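Side-chain contacts in 2-oxoadipate dioxygenase/decarboxylase (PDB 6W1G), which uses iron(II) and dioxygen to decarboxylate and hydroxylate 2-oxoadipate, giving (R)-2-hydroxyglutarate in D-lysine catabolism: residues 73-76 with 80-83; 131-136 with 215-220; 315-320 with 339-344; 309-314 with 399-404; 32-37 with 235-240. All coordinates share one frame; numbering follows the deposited sequence. Where two conformers were deposited one is given.

Overall arrangement
Starting from the N terminus, helix 29-48 opens the longest loop, which interaction 5 closes when residues 235-240 return to 32-37. Interactions 1 and 2 are nested inside it, one after the other. Interaction 1 closes the tight turn from strand 69-75 into helix 78-90; interaction 2 brings helix 211-217 back to the neighbouring strand 127-133, so the two contacts touch across one sheet. Farther on, interaction 4 ties helix 304-321 to the loop 399-404, and interaction 3 is nested within that span, folding 339-344 onto the same helix. No loops cross. The centres of interactions 1 and 3 are about 36 Å apart.

Interaction 1 (73-76 with 80-83); sequences IRVG and ELAT
Glu80 sets CG anti to its own carbonyl carbon (chi1 -72°) and continues extended (chi2 174°), a shape that carries the carboxylate back from the first turns of helix 78-90 to the end of strand 69-75. There OE1 accepts the backbone N-H of Gly76. Gly76 N lies 2.8 Å from Glu80 OE1, the hydrogen bond is nearly straight at 169°, and the N-H arrives almost head-on down the C-O bond. On its way the side chain passes Val75: Val75 CB lies 3.6 Å from Glu80 OE1 and 3.9 Å from Glu80 CB. The valine puts CG2 between its backbone N and carbonyl carbon, and this methyl, Val75 CG2, rests 4.1 Å from Leu81 CB, the two side chains meeting at about a right angle.

Strand, helix and the three strands that follow form the βαβββ unit of the vicinal oxygen chelate (glyoxalase) fold, and this contact is its first β-to-α turn. Arg74, which binds 2-oxoadipate, points away from the helix, on the opposite face of the strand from Val75. Leu81 reaches on to Thr130 and Leu132 of strand 127-133.

A glutamine in place of Glu80 could still offer an oxygen to Gly76 but would probably leave Arg154 without its counter-charge, since Glu80 OE2 makes a salt bridge to Arg154 NE. The carboxylate is thus gripped at both oxygens, by a main-chain donor on one and a guanidinium on the other, which fixes its rotation. The N-H of Glu80 itself is taken by Thr77 OG1.

Interaction 2 (131-136 with 215-220); sequences SLLRLE and DVVAFK
Leu133 pushes one methyl, CD2, against Val216 and Val217 of helix 211-217, and that methyl does all of the close touching from its side. Leu133 CD2 sits 3.9 Å from Val216 CG1 and 4.2 Å from Val217 CG2, lodged against two successive valines. With CG anti to the backbone N (chi1 -174°), Leu133 stretches out from the end of strand 127-133, and its side chain slides past that of Val216 in the opposite direction. This is the tight part: all three residues are buried, and Leu212 and Ile213 of the same helix also touch the leucine, while Val217 packs on Ala147 and Ile150. The chain beyond the strand is looser. Arg134 NE and Glu136 OE1 are 3.9 Å apart, a long ion pair within their own segment, and both Glu136 and Lys220 are exposed.

At the other end, Val216 CG2 packs on Arg74 CB, and Asp215 OD2 makes a salt bridge to Arg74 NH1. The helix therefore holds a substrate-binding arginine of the glyoxalase-type sheet. Between strand end and helix no hydrogen bond is made: methyl shape and burial join them, and a directional polar grip comes alongside, where Asp215 meets Arg74.

Interaction 3 (315-320 with 339-344); sequences DATRVA and ANFAEF
Asn340 lays one face of its amide on residues 315-320 of helix 304-321, and every atom from CB outward meets something there. Asn340 CB comes first, 3.3 Å from Thr317 OG1. Next, Asn340 CG is 3.7 Å from Thr317 OG1, which stands above the amide plane but is displaced toward CB. At the fork the two ends part: Asn340 OD1 lies 3.5 Å from the methyl Ala316 CB, while Asn340 ND2 passes over the threonine, 3.8 Å from Thr317 CA. The torsions explain the flat fit, for chi1 of -81° leans CG toward the partner helix and chi2 of -86° turns the amide broadside to it.

Helices 304-321 and 330-341 form a helical hairpin, the second running back along the first: Ala320 touches Leu336 earlier in the return helix, Thr317 meets Asn340 near its end, and Lys312 makes a salt bridge with Glu343 beyond. A type I turn from Phe341 to Phe344 follows.

Neither polar side chain bonds across the contact. Thr317 OG1 hydrogen-bonds Leu313 O one turn back, and Asn340 ND2 does the same with Leu336 O, so the hydroxyl and the amide nitrogen are each engaged within their own helix and the two side chains meet by van der Waals contact. Replacing Asn340 by alanine would probably open a gap over Ala316 and leave Leu336 O without its side-chain donor. Farther along, the Phe341 ring turns an edge to the threonine: Phe341 CD1 is 4.5 Å from Thr317 OG1, and the same ring meets that of Tyr310 with planes at about 60°.

Interaction 4 (309-314 with 399-404); sequences LYDKLL and FLPVSA
Tyr310 and Leu400 meet at about a right angle where helix 304-321 faces the irregular loop after strand 389-393, a helix-to-loop contact beside the metal site of this glyoxalase-clan (vicinal oxygen chelate) enzyme. The loop carries the 2-oxoadipate-binding residue Val402. The touch falls at the end of the phenol: Tyr310 OH lies 3.9 Å from Leu400 CD2, an oxygen against a methyl. A chi1 of 178° swings the ring away from the tyrosine's own amide nitrogen and off the helix toward the loop. Leu400 is held from a different direction by Leu264 and Gln266 of strand 264-275, so it touches both helix and strand. Its side chain is about 9 Å from the bound nickel ion at the nearest atoms.

One residue along in both segments, Asp311 and Pro401 cross obliquely. Here a carboxylate oxygen approaches the outer corner of the proline ring, and that ring also rests on Arg307, which forms a long, weak ion pair with Asp311 OD2. Nothing in this pairing is a hydrogen bond across the contact. Phe399, just before Leu400, turns edge-to-face against the metal ligand His70. Asp311 OD1 lies in the plane of the Tyr310 ring, at its edge, and is 4.1 Å from Pro401 CG.

Interaction 5 (32-37 with 235-240); sequences GTLLEL and DAIQLG
The one flat group that is covered here is the carbonyl of Gly240, and Leu37 lies over its face: Leu37 CD2 stands 3.9 Å from Gly240 C, almost straight above the plane of CA, C and O. Without a side chain on the glycine, the leucine comes right down to the backbone. No ring or side-chain amide takes part; the rest is aliphatic. In Leu37 a chi1 of -173° turns CG directly away from the residue's own N and sends both methyls out from helix 29-48 toward helix 234-240. Leu37 CD2 also meets Ile237 CG1 at 3.5 Å, closer than usual for two carbons, though Ile237 was deposited in two conformers and the tightness is doubtful. The isoleucine side chain slants across Leu37 and reaches on to Leu34 at about a right angle, Ile237 CD1 lying 4.0 Å from Leu34 CD1. Ile237 thus bridges two residues a turn apart, and also touches Val38, the residue after Leu37.

The short segments approach to 11.0 Å between axes, with their directions at 127°, a fairly wide separation spanned by the long side chains. Behind, Leu34 packs on Pro229 of strand 226-229 and on Phe269 of strand 264-275. Its side chain is about 7 Å from that of the metal ligand Glu294, so these crossing helices pack against strand 226-229, which carries the ligand His226, and lie close to Glu294, at the edge of the metal site of this glyoxalase-clan enzyme.

Interaction 1 (73-76 with 80-83)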
# COMPACT_ATOMS: atom_id res chain seq x y z
N ILE A 73 -0.74 -4.44 9.03
CA ILE A 73 -0.56 -4.92 10.38
C ILE A 73 -0.87 -3.79 11.35
O ILE A 73 -0.90 -2.60 10.99
CB ILE A 73 0.89 -5.39 10.62
CG1 ILE A 73 1.91 -4.25 10.42
CG2 ILE A 73 1.17 -6.58 9.76
CD1 ILE A 73 3.34 -4.56 10.84
N ARG A 74 -1.02 -4.18 12.61
CA ARG A 74 -1.28 -3.26 13.72
C ARG A 74 -0.36 -3.62 14.86
O ARG A 74 -0.23 -4.79 15.20
CB ARG A 74 -2.72 -3.43 14.19
CG ARG A 74 -3.72 -3.20 13.08
CD ARG A 74 -5.06 -3.85 13.40
NE ARG A 74 -6.09 -3.46 12.46
CZ ARG A 74 -7.29 -4.01 12.40
NH1 ARG A 74 -7.61 -4.98 13.25
NH2 ARG A 74 -8.17 -3.59 11.51
N VAL A 75 0.28 -2.61 15.45
CA VAL A 75 1.12 -2.80 16.62
C VAL A 75 0.51 -2.00 17.77
O VAL A 75 -0.35 -1.13 17.58
CB VAL A 75 2.60 -2.43 16.38
CG1 VAL A 75 3.20 -3.35 15.39
CG2 VAL A 75 2.76 -0.98 15.96
N GLY A 76 0.97 -2.30 18.98
CA GLY A 76 0.34 -1.78 20.16
C GLY A 76 1.11 -0.77 20.97
O GLY A 76 0.52 -0.15 21.85
N GLU A 80 7.19 -1.09 19.87
CA GLU A 80 6.94 -2.00 18.75
C GLU A 80 7.05 -1.27 17.41
O GLU A 80 7.62 -1.81 16.46
CB GLU A 80 5.57 -2.68 18.88
CG GLU A 80 5.54 -3.74 20.00
CD GLU A 80 4.19 -4.34 20.26
OE1 GLU A 80 3.20 -3.96 19.60
OE2 GLU A 80 4.12 -5.21 21.15
N LEU A 81 6.49 -0.07 17.32
CA LEU A 81 6.56 0.69 16.08
C LEU A 81 8.00 1.06 15.74
O LEU A 81 8.44 0.92 14.59
CB LEU A 81 5.69 1.95 16.17
CG LEU A 81 5.65 2.80 14.90
CD1 LEU A 81 5.04 2.07 13.72
CD2 LEU A 81 4.90 4.09 15.19
N ALA A 82 8.76 1.53 16.72
CA ALA A 82 10.14 1.91 16.47
C ALA A 82 10.97 0.73 16.04
O ALA A 82 11.82 0.83 15.15
CB ALA A 82 10.75 2.56 17.72
N THR A 83 10.74 -0.44 16.66
CA THR A 83 11.53 -1.60 16.29
C THR A 83 11.13 -2.14 14.93
O THR A 83 11.99 -2.57 14.14
CB THR A 83 11.37 -2.66 17.39
OG1 THR A 83 11.83 -2.14 18.63
CG2 THR A 83 12.24 -3.85 17.06

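Interaction 2 (131-136 with 215-220)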
# COMPACT_ATOMS: atom_id res chain seq x y z
N SER A 131 -0.27 0.26 11.47
CA SER A 131 -1.04 1.10 12.38
C SER A 131 -0.56 0.93 13.80
O SER A 131 -0.21 -0.18 14.21
CB SER A 131 -2.52 0.72 12.29
OG SER A 131 -3.05 0.86 11.00
N LEU A 132 -0.56 2.04 14.52
CA LEU A 132 -0.29 2.03 15.94
C LEU A 132 -1.58 2.35 16.69
O LEU A 132 -2.21 3.39 16.45
CB LEU A 132 0.78 3.07 16.25
CG LEU A 132 1.00 3.29 17.73
CD1 LEU A 132 1.50 2.07 18.50
CD2 LEU A 132 2.00 4.44 17.93
N LEU A 133 -1.99 1.42 17.56
CA LEU A 133 -3.15 1.61 18.41
C LEU A 133 -2.90 2.75 19.38
O LEU A 133 -1.82 2.87 19.96
CB LEU A 133 -3.38 0.32 19.19
CG LEU A 133 -4.63 0.22 20.06
CD1 LEU A 133 -5.86 0.09 19.20
CD2 LEU A 133 -4.48 -0.98 21.01
N ARG A 134 -3.92 3.60 19.58
CA ARG A 134 -3.87 4.69 20.54
C ARG A 134 -4.73 4.31 21.74
O ARG A 134 -5.93 4.06 21.59
CB ARG A 134 -4.36 6.00 19.92
CG ARG A 134 -3.59 6.36 18.65
CD ARG A 134 -3.69 7.85 18.32
NE ARG A 134 -2.96 8.67 19.29
CZ ARG A 134 -2.96 9.99 19.29
NH1 ARG A 134 -3.65 10.63 18.37
NH2 ARG A 134 -2.26 10.68 20.19
N LEU A 135 -4.10 4.22 22.90
CA LEU A 135 -4.86 3.83 24.08
C LEU A 135 -5.50 5.00 24.82
O LEU A 135 -6.40 4.76 25.65
CB LEU A 135 -3.97 3.06 25.05
CG LEU A 135 -3.50 1.71 24.53
CD1 LEU A 135 -2.73 1.01 25.65
CD2 LEU A 135 -4.65 0.84 24.04
N GLU A 136 -5.08 6.24 24.57
CA GLU A 136 -5.64 7.36 25.32
C GLU A 136 -7.13 7.51 25.03
O GLU A 136 -7.91 7.87 25.92
CB GLU A 136 -4.94 8.66 24.96
CG GLU A 136 -3.46 8.68 25.21
CD GLU A 136 -2.68 8.13 24.04
OE1 GLU A 136 -3.29 7.74 23.02
OE2 GLU A 136 -1.44 8.09 24.14
N ASP A 215 -8.31 -7.12 18.55
CA ASP A 215 -7.43 -7.69 17.55
C ASP A 215 -5.96 -7.46 17.89
O ASP A 215 -5.12 -8.32 17.63
CB ASP A 215 -7.78 -7.15 16.16
CG ASP A 215 -6.93 -7.77 15.07
OD1 ASP A 215 -7.09 -8.98 14.81
OD2 ASP A 215 -6.10 -7.05 14.48
N VAL A 216 -5.64 -6.29 18.47
CA VAL A 216 -4.26 -5.97 18.85
C VAL A 216 -3.91 -6.58 20.20
O VAL A 216 -2.91 -7.29 20.36
CB VAL A 216 -4.06 -4.44 18.85
CG1 VAL A 216 -2.68 -4.07 19.39
CG2 VAL A 216 -4.24 -3.89 17.44
N VAL A 217 -4.73 -6.32 21.21
CA VAL A 217 -4.32 -6.65 22.57
C VAL A 217 -4.43 -8.14 22.84
O VAL A 217 -3.63 -8.70 23.61
CB VAL A 217 -5.17 -5.84 23.57
CG1 VAL A 217 -4.85 -6.25 24.98
CG2 VAL A 217 -4.95 -4.36 23.38
N ALA A 218 -5.42 -8.80 22.26
CA ALA A 218 -5.71 -10.17 22.66
C ALA A 218 -4.78 -11.22 22.05
O ALA A 218 -4.83 -12.37 22.48
CB ALA A 218 -7.15 -10.56 22.31
N PHE A 219 -3.96 -10.87 21.07
CA PHE A 219 -3.15 -11.85 20.36
C PHE A 219 -1.67 -11.63 20.65
O PHE A 219 -1.25 -10.58 21.14
CB PHE A 219 -3.43 -11.79 18.85
CG PHE A 219 -4.85 -12.18 18.51
CD1 PHE A 219 -5.86 -11.25 18.54
CD2 PHE A 219 -5.18 -13.49 18.20
CE1 PHE A 219 -7.16 -11.60 18.25
CE2 PHE A 219 -6.49 -13.85 17.92
CZ PHE A 219 -7.47 -12.91 17.94
N LYS A 220 -0.90 -12.66 20.33
CA LYS A 220 0.50 -12.66 20.70
C LYS A 220 1.31 -11.63 19.93
O LYS A 220 2.34 -11.16 20.44
CB LYS A 220 1.10 -14.04 20.46
CG LYS A 220 0.47 -15.14 21.31
CD LYS A 220 1.24 -16.46 21.20
CE LYS A 220 0.41 -17.65 21.65
NZ LYS A 220 1.05 -18.95 21.27

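Interaction 3 (315-320 with 339-344)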
# COMPACT_ATOMS: atom_id res chain seq x y z
N ASP A 315 -15.77 14.47 -1.69
CA ASP A 315 -16.65 15.13 -0.72
C ASP A 315 -18.02 15.45 -1.31
O ASP A 315 -19.04 15.24 -0.66
CB ASP A 315 -15.97 16.39 -0.19
CG ASP A 315 -14.78 16.10 0.72
OD1 ASP A 315 -14.03 17.05 1.01
OD2 ASP A 315 -14.59 14.93 1.12
N ALA A 316 -18.06 15.93 -2.55
CA ALA A 316 -19.34 16.27 -3.17
C ALA A 316 -20.20 15.04 -3.38
O ALA A 316 -21.43 15.10 -3.21
CB ALA A 316 -19.12 17.01 -4.48
N THR A 317 -19.58 13.91 -3.69
CA THR A 317 -20.32 12.66 -3.83
C THR A 317 -20.95 12.29 -2.52
O THR A 317 -22.13 11.90 -2.45
CB THR A 317 -19.39 11.55 -4.28
OG1 THR A 317 -18.77 11.89 -5.53
CG2 THR A 317 -20.14 10.25 -4.41
N ARG A 318 -20.18 12.38 -1.44
CA ARG A 318 -20.71 12.03 -0.13
C ARG A 318 -21.86 12.94 0.29
O ARG A 318 -22.86 12.48 0.85
CB ARG A 318 -19.59 12.01 0.90
CG ARG A 318 -18.70 10.78 0.71
CD ARG A 318 -17.38 10.92 1.40
NE ARG A 318 -16.57 9.72 1.28
CZ ARG A 318 -15.33 9.60 1.74
NH1 ARG A 318 -14.75 10.62 2.34
NH2 ARG A 318 -14.67 8.46 1.58
N VAL A 319 -21.74 14.24 0.03
CA VAL A 319 -22.84 15.15 0.33
C VAL A 319 -24.10 14.75 -0.43
O VAL A 319 -25.20 14.73 0.13
CB VAL A 319 -22.45 16.61 0.05
CG1 VAL A 319 -23.66 17.50 0.15
CG2 VAL A 319 -21.37 17.06 1.02
N ALA A 320 -23.95 14.43 -1.71
CA ALA A 320 -25.10 14.10 -2.55
C ALA A 320 -25.72 12.79 -2.12
O ALA A 320 -26.91 12.57 -2.37
CB ALA A 320 -24.66 13.95 -4.00
N ALA A 339 -20.83 10.47 -11.57
CA ALA A 339 -21.29 11.77 -12.01
C ALA A 339 -20.38 12.89 -11.52
O ALA A 339 -20.01 13.78 -12.28
CB ALA A 339 -22.74 11.97 -11.56
N ASN A 340 -20.00 12.85 -10.24
CA ASN A 340 -19.21 13.93 -9.68
C ASN A 340 -17.77 13.90 -10.19
O ASN A 340 -17.15 14.96 -10.32
CB ASN A 340 -19.25 13.84 -8.16
CG ASN A 340 -20.51 14.44 -7.56
OD1 ASN A 340 -20.58 15.64 -7.33
ND2 ASN A 340 -21.52 13.61 -7.31
N PHE A 341 -17.23 12.73 -10.52
CA PHE A 341 -15.83 12.65 -10.94
C PHE A 341 -15.67 12.91 -12.42
O PHE A 341 -14.54 12.90 -12.92
CB PHE A 341 -15.19 11.31 -10.54
CG PHE A 341 -14.44 11.39 -9.25
CD1 PHE A 341 -15.11 11.24 -8.05
CD2 PHE A 341 -13.09 11.63 -9.23
CE1 PHE A 341 -14.44 11.33 -6.86
CE2 PHE A 341 -12.41 11.72 -8.05
CZ PHE A 341 -13.06 11.54 -6.85
N ALA A 342 -16.78 13.14 -13.14
CA ALA A 342 -16.66 13.61 -14.52
C ALA A 342 -15.79 14.86 -14.64
O ALA A 342 -15.21 15.10 -15.71
CB ALA A 342 -18.05 13.89 -15.10
N GLU A 343 -15.70 15.66 -13.58
CA GLU A 343 -14.90 16.88 -13.57
C GLU A 343 -13.40 16.64 -13.44
O GLU A 343 -12.62 17.59 -13.61
CB GLU A 343 -15.36 17.72 -12.38
CG GLU A 343 -14.63 19.03 -12.16
CD GLU A 343 -15.25 19.88 -11.07
OE1 GLU A 343 -16.48 19.80 -10.86
OE2 GLU A 343 -14.48 20.62 -10.42
N PHE A 344 -12.97 15.43 -13.15
CA PHE A 344 -11.55 15.13 -13.08
C PHE A 344 -11.10 14.68 -14.46
O PHE A 344 -11.55 13.62 -14.93
CB PHE A 344 -11.27 14.04 -12.05
CG PHE A 344 -9.84 14.06 -11.55
CD1 PHE A 344 -8.78 13.83 -12.42
CD2 PHE A 344 -9.55 14.36 -10.23
CE1 PHE A 344 -7.47 13.90 -11.98
CE2 PHE A 344 -8.24 14.42 -9.77
CZ PHE A 344 -7.19 14.18 -10.65

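Interaction 4 (309-314 with 399-404)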
# COMPACT_ATOMS: atom_id res chain seq x y z
N LEU A 309 -8.37 18.33 -6.05
CA LEU A 309 -9.52 18.06 -6.91
C LEU A 309 -10.19 16.74 -6.53
O LEU A 309 -11.42 16.67 -6.40
CB LEU A 309 -9.06 18.11 -8.37
CG LEU A 309 -10.17 17.88 -9.38
CD1 LEU A 309 -11.32 18.91 -9.27
CD2 LEU A 309 -9.57 17.88 -10.79
N TYR A 310 -9.39 15.69 -6.32
CA TYR A 310 -9.92 14.42 -5.87
C TYR A 310 -10.76 14.59 -4.60
O TYR A 310 -11.89 14.07 -4.50
CB TYR A 310 -8.71 13.48 -5.61
CG TYR A 310 -9.15 12.13 -5.10
CD1 TYR A 310 -9.47 11.11 -5.99
CD2 TYR A 310 -9.27 11.86 -3.74
CE1 TYR A 310 -9.93 9.90 -5.55
CE2 TYR A 310 -9.73 10.63 -3.29
CZ TYR A 310 -10.06 9.66 -4.20
OH TYR A 310 -10.51 8.43 -3.78
N ASP A 311 -10.18 15.23 -3.60
CA ASP A 311 -10.87 15.35 -2.32
C ASP A 311 -12.18 16.11 -2.50
O ASP A 311 -13.20 15.76 -1.89
CB ASP A 311 -9.96 16.05 -1.31
CG ASP A 311 -8.68 15.25 -0.96
OD1 ASP A 311 -8.56 14.06 -1.35
OD2 ASP A 311 -7.79 15.82 -0.29
N LYS A 312 -12.18 17.14 -3.36
CA LYS A 312 -13.37 17.95 -3.55
C LYS A 312 -14.50 17.14 -4.17
O LYS A 312 -15.65 17.22 -3.76
CB LYS A 312 -13.05 19.14 -4.46
CG LYS A 312 -14.18 20.11 -4.73
CD LYS A 312 -13.69 21.22 -5.61
CE LYS A 312 -13.84 20.85 -7.07
NZ LYS A 312 -14.67 21.87 -7.78
N LEU A 313 -14.17 16.36 -5.20
CA LEU A 313 -15.19 15.59 -5.89
C LEU A 313 -15.68 14.43 -5.04
O LEU A 313 -16.86 14.06 -5.10
CB LEU A 313 -14.65 15.12 -7.23
CG LEU A 313 -14.16 16.26 -8.13
CD1 LEU A 313 -13.58 15.72 -9.40
CD2 LEU A 313 -15.26 17.29 -8.45
N LEU A 314 -14.79 13.82 -4.26
CA LEU A 314 -15.22 12.76 -3.35
C LEU A 314 -16.14 13.33 -2.27
O LEU A 314 -17.19 12.74 -1.97
CB LEU A 314 -13.99 12.06 -2.78
CG LEU A 314 -14.42 10.89 -1.89
CD1 LEU A 314 -15.15 9.77 -2.58
CD2 LEU A 314 -13.16 10.35 -1.20
N PHE A 399 -1.56 5.02 -0.11
CA PHE A 399 -2.89 4.54 0.26
C PHE A 399 -3.88 5.70 0.20
O PHE A 399 -3.49 6.88 0.09
CB PHE A 399 -2.82 3.88 1.63
CG PHE A 399 -1.94 2.66 1.58
CD1 PHE A 399 -2.47 1.46 1.20
CD2 PHE A 399 -0.58 2.72 1.78
CE1 PHE A 399 -1.70 0.34 1.06
CE2 PHE A 399 0.22 1.61 1.60
CZ PHE A 399 -0.34 0.40 1.30
N LEU A 400 -5.17 5.36 0.19
CA LEU A 400 -6.17 6.41 0.11
C LEU A 400 -6.09 7.33 1.32
O LEU A 400 -5.85 6.88 2.45
CB LEU A 400 -7.56 5.81 -0.07
CG LEU A 400 -7.80 5.09 -1.41
CD1 LEU A 400 -9.17 4.40 -1.41
CD2 LEU A 400 -7.66 6.04 -2.60
N PRO A 401 -6.26 8.63 1.12
CA PRO A 401 -6.22 9.53 2.27
C PRO A 401 -7.42 9.36 3.17
O PRO A 401 -8.49 8.93 2.73
CB PRO A 401 -6.21 10.93 1.64
CG PRO A 401 -6.80 10.75 0.30
CD PRO A 401 -6.45 9.36 -0.14
N VAL A 402 -7.23 9.69 4.44
CA VAL A 402 -8.34 9.78 5.37
C VAL A 402 -9.15 11.03 5.03
O VAL A 402 -8.59 12.10 4.79
CB VAL A 402 -7.83 9.85 6.83
CG1 VAL A 402 -9.00 9.85 7.81
CG2 VAL A 402 -6.86 8.71 7.15
N SER A 403 -10.47 10.89 5.00
CA SER A 403 -11.33 12.05 4.82
C SER A 403 -10.96 13.15 5.81
O SER A 403 -10.79 12.90 7.00
CB SER A 403 -12.78 11.62 5.05
OG SER A 403 -12.94 11.20 6.40
N ALA A 404 -10.88 14.39 5.31
CA ALA A 404 -10.49 15.54 6.13
C ALA A 404 -11.69 16.46 6.37
O ALA A 404 -12.72 16.04 6.90
CB ALA A 404 -9.33 16.31 5.47

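Interaction 5 (32-37 with 235-240)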
# COMPACT_ATOMS: atom_id res chain seq x y z
N GLY A 32 -5.22 -17.69 -1.86
CA GLY A 32 -4.74 -18.37 -3.04
C GLY A 32 -5.74 -18.36 -4.19
O GLY A 32 -5.35 -18.19 -5.35
N THR A 33 -7.03 -18.57 -3.88
CA THR A 33 -8.07 -18.44 -4.89
C THR A 33 -8.05 -17.05 -5.51
O THR A 33 -8.13 -16.92 -6.74
CB THR A 33 -9.40 -18.74 -4.22
OG1 THR A 33 -9.31 -20.02 -3.58
CG2 THR A 33 -10.50 -18.74 -5.24
N LEU A 34 -7.96 -16.02 -4.68
CA LEU A 34 -7.87 -14.67 -5.21
C LEU A 34 -6.67 -14.49 -6.14
O LEU A 34 -6.77 -13.87 -7.21
CB LEU A 34 -7.80 -13.66 -4.07
CG LEU A 34 -7.67 -12.20 -4.50
CD1 LEU A 34 -8.90 -11.72 -5.22
CD2 LEU A 34 -7.39 -11.35 -3.29
N LEU A 35 -5.52 -15.00 -5.74
CA LEU A 35 -4.34 -14.85 -6.59
C LEU A 35 -4.53 -15.48 -7.96
O LEU A 35 -4.06 -14.94 -8.98
CB LEU A 35 -3.09 -15.45 -5.96
CG LEU A 35 -2.56 -14.78 -4.71
CD1 LEU A 35 -1.27 -15.48 -4.33
CD2 LEU A 35 -2.39 -13.35 -4.85
N GLU A 36 -5.22 -16.63 -8.03
CA GLU A 36 -5.47 -17.24 -9.34
C GLU A 36 -6.36 -16.35 -10.19
O GLU A 36 -6.13 -16.19 -11.39
CB GLU A 36 -6.10 -18.62 -9.12
CG GLU A 36 -5.15 -19.63 -8.51
CD GLU A 36 -5.78 -20.98 -8.20
OE1 GLU A 36 -7.02 -21.07 -8.11
OE2 GLU A 36 -5.01 -21.95 -8.03
N LEU A 37 -7.36 -15.74 -9.57
CA LEU A 37 -8.26 -14.85 -10.28
C LEU A 37 -7.52 -13.60 -10.76
O LEU A 37 -7.72 -13.15 -11.87
CB LEU A 37 -9.41 -14.50 -9.36
CG LEU A 37 -10.55 -13.70 -9.98
CD1 LEU A 37 -11.24 -14.48 -11.13
CD2 LEU A 37 -11.53 -13.39 -8.87
N ASP A 235 -12.91 -3.78 -11.58
CA ASP A 235 -14.29 -4.08 -11.96
C ASP A 235 -14.41 -5.51 -12.44
O ASP A 235 -15.36 -6.23 -12.12
CB ASP A 235 -14.75 -3.15 -13.07
CG ASP A 235 -14.84 -1.69 -12.65
OD1 ASP A 235 -15.24 -1.41 -11.53
OD2 ASP A 235 -14.53 -0.80 -13.47
N ALA A 236 -13.45 -5.94 -13.24
CA ALA A 236 -13.43 -7.30 -13.75
C ALA A 236 -13.26 -8.30 -12.62
O ALA A 236 -13.90 -9.36 -12.62
CB ALA A 236 -12.35 -7.46 -14.80
N ILE A 237 -12.40 -8.01 -11.66
CA ILE A 237 -12.24 -9.00 -10.61
C ILE A 237 -13.53 -9.11 -9.79
O ILE A 237 -13.89 -10.19 -9.37
CB ILE A 237 -10.97 -8.74 -9.78
CG1 ILE A 237 -10.51 -10.07 -9.24
CG2 ILE A 237 -11.24 -7.67 -8.79
CD1 ILE A 237 -9.10 -10.06 -8.86
N GLN A 238 -14.22 -7.99 -9.54
CA GLN A 238 -15.47 -8.03 -8.78
C GLN A 238 -16.50 -8.92 -9.47
O GLN A 238 -17.26 -9.60 -8.79
CB GLN A 238 -16.05 -6.64 -8.58
CG GLN A 238 -15.42 -5.87 -7.46
CD GLN A 238 -16.21 -4.63 -7.13
OE1 GLN A 238 -16.30 -3.70 -7.93
NE2 GLN A 238 -16.81 -4.61 -5.95
N LEU A 239 -16.50 -8.94 -10.81
CA LEU A 239 -17.42 -9.78 -11.55
C LEU A 239 -17.06 -11.26 -11.44
O LEU A 239 -17.92 -12.12 -11.65
CB LEU A 239 -17.50 -9.43 -13.02
CG LEU A 239 -18.34 -8.24 -13.37
CD1 LEU A 239 -18.19 -7.94 -14.87
CD2 LEU A 239 -19.81 -8.49 -13.06
N GLY A 240 -15.80 -11.58 -11.20
CA GLY A 240 -15.39 -12.97 -11.02
C GLY A 240 -15.40 -13.50 -9.59
O GLY A 240 -15.40 -14.74 -9.43